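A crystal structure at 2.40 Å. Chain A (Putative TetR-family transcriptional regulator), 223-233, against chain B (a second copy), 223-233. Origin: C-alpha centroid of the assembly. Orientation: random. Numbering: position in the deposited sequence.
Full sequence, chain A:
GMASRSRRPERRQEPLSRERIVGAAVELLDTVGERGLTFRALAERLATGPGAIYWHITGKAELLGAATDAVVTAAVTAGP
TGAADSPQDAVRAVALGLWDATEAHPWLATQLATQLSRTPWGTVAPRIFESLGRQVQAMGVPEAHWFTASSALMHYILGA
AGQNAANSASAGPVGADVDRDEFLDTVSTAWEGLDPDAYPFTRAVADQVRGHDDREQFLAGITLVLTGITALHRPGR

Chain A, residues 223-233: TLVLTGITALH
Chain B 223-233: TLVLTGITALH

Two copies of one helix cross almost at right angles and pack backbone to backbone through glycine, with apolar side chains and no hydrogen bond between them. Both stretches are helical from residue 223, continuing a helix that begins earlier, with phi/psi near -64/-40. The axes approach to 6.8 Å at a crossing angle of 96°. A type I beta turn spans A:Thr230 to A:His233, and another B:Thr230 to B:His233.

The register is symmetric: the CA atoms of A:Gly228 and B:Gly228 lie 4.5 Å apart, those of A:Val225 and B:Val225 5.0 Å. Each glycine CA makes a CA-H...O contact, A:Gly228 CA to B:Leu224 O and B:Gly228 CA to A:Leu224 O, both 3.4 Å. An ideal CB on A:Gly228 would clash 2.0 Å from B:Leu224 O, and one on B:Gly228 2.0 Å from A:Leu224 O, so this spacing requires glycine.

A:Leu224 and B:Leu224 have the largest covered area, 91 Å² each. B:Leu224 is m,t; its CD2 lies 4.0 Å from A:Ile229 CG1. A:Leu224 is off-rotamer (-128°, 29°), with CD2 4.0 Å from B:Ile229 CG1 and CD1 3.9 Å from B:Leu232 CD2. Both isoleucines are m,t; B:Leu232 is between wells (-102°, 28°). A:Val225 and B:Val225, both t, meet CG2 to CG2 at 4.0 Å.

A:Thr227 and B:Thr227 are m. A:Thr227 OG1 donates a hydrogen bond to A:Thr223 O (2.9 Å), and B:Thr227 OG1 to B:Thr223 O (2.8 Å). The methyl faces across: A:Thr227 CG2 lies 3.9 Å from B:Ala231 CB. Between the stretches 512 Å² is buried, both sides summed.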

# COMPACT_ATOMS: atom_id res chain seq x y z
N THR A 223 0.71 4.94 14.95
CA THR A 223 0.51 5.82 16.11
C THR A 223 0.28 7.27 15.67
O THR A 223 -0.53 8.00 16.26
CB THR A 223 1.73 5.69 17.06
OG1 THR A 223 1.77 4.34 17.56
CG2 THR A 223 1.63 6.66 18.23
N LEU A 224 0.99 7.67 14.63
CA LEU A 224 0.85 9.01 14.05
C LEU A 224 -0.59 9.18 13.51
O LEU A 224 -1.23 10.20 13.73
CB LEU A 224 1.85 9.16 12.90
CG LEU A 224 2.80 10.35 12.86
CD1 LEU A 224 3.13 10.85 14.25
CD2 LEU A 224 4.04 9.92 12.09
N VAL A 225 -1.10 8.16 12.82
CA VAL A 225 -2.46 8.23 12.31
C VAL A 225 -3.44 8.27 13.48
O VAL A 225 -4.39 9.06 13.47
CB VAL A 225 -2.80 7.02 11.39
CG1 VAL A 225 -4.22 7.16 10.85
CG2 VAL A 225 -1.81 6.95 10.23
N LEU A 226 -3.22 7.41 14.47
CA LEU A 226 -4.10 7.35 15.66
C LEU A 226 -4.13 8.69 16.38
O LEU A 226 -5.16 9.09 16.88
CB LEU A 226 -3.65 6.23 16.61
CG LEU A 226 -3.89 4.81 16.10
CD1 LEU A 226 -3.10 3.81 16.94
CD2 LEU A 226 -5.39 4.51 16.13
N THR A 227 -3.01 9.40 16.42
CA THR A 227 -2.97 10.71 17.07
C THR A 227 -3.85 11.70 16.30
O THR A 227 -4.54 12.54 16.90
CB THR A 227 -1.54 11.24 17.13
OG1 THR A 227 -0.75 10.37 17.95
CG2 THR A 227 -1.50 12.65 17.72
N GLY A 228 -3.82 11.60 14.97
CA GLY A 228 -4.65 12.47 14.16
C GLY A 228 -6.11 12.12 14.38
O GLY A 228 -6.96 13.00 14.49
N ILE A 229 -6.39 10.83 14.48
CA ILE A 229 -7.75 10.38 14.69
C ILE A 229 -8.27 10.82 16.04
O ILE A 229 -9.43 11.24 16.16
CB ILE A 229 -7.85 8.84 14.53
CG1 ILE A 229 -7.65 8.46 13.06
CG2 ILE A 229 -9.19 8.34 15.02
CD1 ILE A 229 -7.55 6.98 12.77
N THR A 230 -7.43 10.75 17.07
CA THR A 230 -7.86 11.15 18.40
C THR A 230 -8.26 12.63 18.45
O THR A 230 -9.07 13.01 19.29
CB THR A 230 -6.77 10.88 19.53
OG1 THR A 230 -5.73 11.87 19.49
CG2 THR A 230 -6.16 9.53 19.35
N ALA A 231 -7.71 13.46 17.55
CA ALA A 231 -8.07 14.88 17.51
C ALA A 231 -9.46 15.11 16.89
O ALA A 231 -9.95 16.24 16.86
CB ALA A 231 -7.00 15.68 16.76
N LEU A 232 -10.09 14.05 16.39
CA LEU A 232 -11.43 14.15 15.81
C LEU A 232 -12.49 14.25 16.91
O LEU A 232 -13.63 14.64 16.68
CB LEU A 232 -11.75 12.93 14.94
CG LEU A 232 -11.04 12.82 13.59
CD1 LEU A 232 -11.35 11.45 13.00
CD2 LEU A 232 -11.52 13.96 12.64
N HIS A 233 -12.11 13.87 18.13
CA HIS A 233 -13.04 13.95 19.24
C HIS A 233 -13.06 15.38 19.76
O HIS A 233 -12.01 15.98 19.99
CB HIS A 233 -12.65 13.02 20.38
CG HIS A 233 -13.52 13.18 21.58
ND1 HIS A 233 -14.83 12.75 21.61
CD2 HIS A 233 -13.32 13.84 22.74
CE1 HIS A 233 -15.39 13.14 22.73
NE2 HIS A 233 -14.50 13.80 23.44
N THR B 223 -4.58 14.51 5.79
CA THR B 223 -4.76 15.47 6.86
C THR B 223 -4.63 14.79 8.23
O THR B 223 -4.04 15.36 9.14
CB THR B 223 -6.12 16.16 6.73
OG1 THR B 223 -6.18 16.84 5.47
CG2 THR B 223 -6.30 17.19 7.85
N LEU B 224 -5.16 13.58 8.37
CA LEU B 224 -5.05 12.84 9.61
C LEU B 224 -3.58 12.60 9.96
O LEU B 224 -3.17 12.76 11.10
CB LEU B 224 -5.77 11.49 9.50
CG LEU B 224 -7.28 11.59 9.69
CD1 LEU B 224 -7.93 10.30 9.28
CD2 LEU B 224 -7.60 11.96 11.13
N VAL B 225 -2.78 12.20 8.97
CA VAL B 225 -1.36 11.96 9.18
C VAL B 225 -0.65 13.27 9.53
O VAL B 225 0.13 13.34 10.50
CB VAL B 225 -0.72 11.31 7.91
CG1 VAL B 225 0.78 11.18 8.09
CG2 VAL B 225 -1.34 9.95 7.66
N LEU B 226 -0.93 14.33 8.78
CA LEU B 226 -0.32 15.63 9.06
C LEU B 226 -0.66 16.13 10.46
O LEU B 226 0.17 16.77 11.12
CB LEU B 226 -0.75 16.66 8.01
CG LEU B 226 -0.17 16.46 6.61
CD1 LEU B 226 -0.76 17.47 5.63
CD2 LEU B 226 1.35 16.62 6.68
N THR B 227 -1.88 15.85 10.92
CA THR B 227 -2.29 16.27 12.27
C THR B 227 -1.43 15.54 13.31
O THR B 227 -1.00 16.14 14.28
CB THR B 227 -3.77 15.93 12.52
OG1 THR B 227 -4.58 16.67 11.60
CG2 THR B 227 -4.18 16.30 13.96
N GLY B 228 -1.16 14.26 13.08
CA GLY B 228 -0.32 13.50 13.99
C GLY B 228 1.10 14.04 13.97
O GLY B 228 1.76 14.15 15.00
N ILE B 229 1.60 14.37 12.78
CA ILE B 229 2.94 14.90 12.66
C ILE B 229 3.07 16.26 13.33
O ILE B 229 4.07 16.55 13.97
CB ILE B 229 3.34 15.02 11.19
CG1 ILE B 229 3.55 13.63 10.60
CG2 ILE B 229 4.61 15.86 11.06
CD1 ILE B 229 3.91 13.65 9.15
N THR B 230 2.05 17.09 13.19
CA THR B 230 2.08 18.43 13.79
C THR B 230 2.11 18.36 15.31
O THR B 230 2.64 19.27 15.96
CB THR B 230 0.85 19.25 13.35
OG1 THR B 230 0.91 19.43 11.93
CG2 THR B 230 0.84 20.61 14.02
N ALA B 231 1.56 17.29 15.87
CA ALA B 231 1.55 17.12 17.33
C ALA B 231 2.92 16.76 17.88
O ALA B 231 3.12 16.79 19.09
CB ALA B 231 0.52 16.04 17.72
N LEU B 232 3.84 16.38 17.01
CA LEU B 232 5.20 16.02 17.42
C LEU B 232 6.00 17.28 17.73
O LEU B 232 7.07 17.21 18.32
CB LEU B 232 5.89 15.26 16.29
CG LEU B 232 6.08 13.75 16.24
CD1 LEU B 232 5.02 12.99 16.99
CD2 LEU B 232 6.11 13.37 14.77
N HIS B 233 5.48 18.43 17.32
CA HIS B 233 6.16 19.72 17.51
C HIS B 233 6.66 19.96 18.93
O HIS B 233 5.87 20.21 19.85
CB HIS B 233 5.24 20.86 17.07
CG HIS B 233 5.92 22.19 17.01
ND1 HIS B 233 7.16 22.36 16.44
CD2 HIS B 233 5.52 23.42 17.42
CE1 HIS B 233 7.50 23.64 16.51
NE2 HIS B 233 6.52 24.30 17.10